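Local structure of conserved protein (Methanothermobacter thermautotrophicus, 1I36) at residues A179-L183 against G184-D188. The protein is of unknown function but binds NADP through a Rossmann-type domain and structurally resembles 3-hydroxyacid dehydrogenases. The protein carries 1 engineered substitution. Numbering follows the deposited sequence.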
loop_
_atom_site.group_PDB
_atom_site.type_symbol
_atom_site.label_atom_id
_atom_site.label_comp_id
_atom_site.label_asym_id
_atom_site.label_seq_id
_atom_site.Cartn_x
_atom_site.Cartn_y
_atom_site.Cartn_z
ATOM N N ALA A 179 9.618 -8.744 9.619
ATOM C CA ALA A 179 9.328 -8.896 11.030
ATOM C C ALA A 179 8.536 -10.199 11.197
ATOM O O ALA A 179 8.831 -10.975 12.097
ATOM C CB ALA A 179 8.525 -7.716 11.541
ATOM N N ALA A 180 7.546 -10.438 10.323
ATOM C CA ALA A 180 6.719 -11.647 10.361
ATOM C C ALA A 180 7.574 -12.899 10.251
ATOM O O ALA A 180 7.310 -13.923 10.901
ATOM C CB ALA A 180 5.680 -11.637 9.215
ATOM N N HIS A 181 8.608 -12.806 9.429
ATOM C CA HIS A 181 9.491 -13.932 9.204
ATOM C C HIS A 181 10.291 -14.318 10.439
ATOM O O HIS A 181 10.517 -15.503 10.692
ATOM C CB HIS A 181 10.442 -13.634 8.060
ATOM C CG HIS A 181 11.265 -14.809 7.654
ATOM N ND1 HIS A 181 12.633 -14.849 7.809
ATOM C CD2 HIS A 181 10.914 -15.983 7.076
ATOM C CE1 HIS A 181 13.091 -15.995 7.335
ATOM N NE2 HIS A 181 12.067 -16.699 6.885
ATOM N N ARG A 182 10.748 -13.318 11.180
ATOM C CA ARG A 182 11.522 -13.579 12.380
ATOM C C ARG A 182 10.677 -14.311 13.422
ATOM O O ARG A 182 11.217 -14.992 14.281
ATOM C CB ARG A 182 12.055 -12.284 12.991
ATOM C CG ARG A 182 12.932 -11.464 12.081
ATOM C CD ARG A 182 14.209 -12.195 11.724
ATOM N NE ARG A 182 14.946 -11.506 10.666
ATOM C CZ ARG A 182 15.575 -10.339 10.812
ATOM N NH1 ARG A 182 15.569 -9.692 11.980
ATOM N NH2 ARG A 182 16.228 -9.823 9.784
ATOM N N LEU A 183 9.358 -14.156 13.340
ATOM C CA LEU A 183 8.449 -14.794 14.274
ATOM C C LEU A 183 7.929 -16.098 13.697
ATOM O O LEU A 183 7.231 -16.852 14.376
ATOM C CB LEU A 183 7.276 -13.849 14.603
ATOM C CG LEU A 183 7.605 -12.564 15.369
ATOM C CD1 LEU A 183 6.391 -11.622 15.419
ATOM C CD2 LEU A 183 8.071 -12.930 16.798
ATOM N N GLY A 184 8.272 -16.362 12.437
ATOM C CA GLY A 184 7.796 -17.567 11.783
ATOM C C GLY A 184 6.351 -17.450 11.358
ATOM O O GLY A 184 5.683 -18.462 11.166
ATOM N N LEU A 185 5.894 -16.216 11.119
ATOM C CA LEU A 185 4.500 -15.945 10.758
ATOM C C LEU A 185 4.246 -15.311 9.374
ATOM O O LEU A 185 3.123 -14.876 9.087
ATOM C CB LEU A 185 3.901 -15.009 11.818
ATOM C CG LEU A 185 4.008 -15.498 13.271
ATOM C CD1 LEU A 185 3.494 -14.419 14.246
ATOM C CD2 LEU A 185 3.190 -16.774 13.396
ATOM N N GLU A 186 5.254 -15.285 8.511
ATOM C CA GLU A 186 5.098 -14.631 7.189
ATOM C C GLU A 186 3.932 -15.105 6.307
ATOM O O GLU A 186 3.143 -14.274 5.791
ATOM C CB GLU A 186 6.439 -14.622 6.430
ATOM C CG GLU A 186 6.912 -15.963 5.902
ATOM C CD GLU A 186 7.502 -16.899 6.940
ATOM O OE1 GLU A 186 7.630 -16.523 8.126
ATOM O OE2 GLU A 186 7.852 -18.038 6.548
ATOM N N GLU A 187 3.727 -16.427 6.235
ATOM C CA GLU A 187 2.617 -16.975 5.451
ATOM C C GLU A 187 1.277 -16.592 6.051
ATOM O O GLU A 187 0.320 -16.255 5.327
ATOM C CB GLU A 187 2.705 -18.498 5.372
ATOM C CG GLU A 187 3.694 -19.006 4.349
ATOM C CD GLU A 187 3.412 -18.483 2.939
ATOM O OE1 GLU A 187 2.227 -18.273 2.585
ATOM O OE2 GLU A 187 4.393 -18.288 2.188
ATOM N N ASP A 188 1.201 -16.618 7.385
ATOM C CA ASP A 188 -0.052 -16.262 8.055
ATOM C C ASP A 188 -0.374 -14.800 7.761
ATOM O O ASP A 188 -1.509 -14.447 7.465
ATOM C CB ASP A 188 0.052 -16.488 9.577
ATOM C CG ASP A 188 0.180 -17.961 9.948
ATOM O OD1 ASP A 188 -0.550 -18.794 9.391
ATOM O OD2 ASP A 188 1.009 -18.286 10.808
#
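Ala180 meets the following turn with both its carbonyl oxygen and its methyl group. Its O accepts a hydrogen bond from Leu185 N at 2.7 Å, close to straight with an N-H...O angle of 162°. Its CB lies 3.7 Å from Glu186 CA, against the start of the next helix. His181 adds the second backbone link: its O receives Gly184 N at 3.0 Å, but the donor sits above the carbonyl plane, which is consistent with a less directional bond. Gly184, with positive phi the first residue to leave helical phi/psi, closes the last turn of helix 154-182 as a Schellman motif. The His181 side chain swings CG away from its own backbone N (chi1 -173°), where the ring runs alongside the Glu186 side chain, both pointing the same way. Glu186 folds back because CG sits between its backbone N and carbonyl carbon (chi1 72°) and the chain bends again at chi2. Its carboxyl carbon CD thereby reaches the edge of the imidazole, in plane, 3.5 Å from His181 CD2. Arg182 turns away and packs on Ile234 of the second subunit. Leu183 closes the segment with an apolar touch, its CB 3.8 Å from Leu185 CD1, and also packs on Val233 of the second subunit. Leu185 is the N-cap of helix 186-194; a short turn thus joins helix 154-182 to helix 186-194 in the C-terminal helical region, far from the NADP pocket. Asp188, in the first turn of helix 186-194, forms a salt bridge with Arg148 of the second subunit. With His181 NE2 and Glu186 OE2 still 4.4 Å apart, the carboxylate may slightly favour a protonated imidazole through space, without a direct salt bridge.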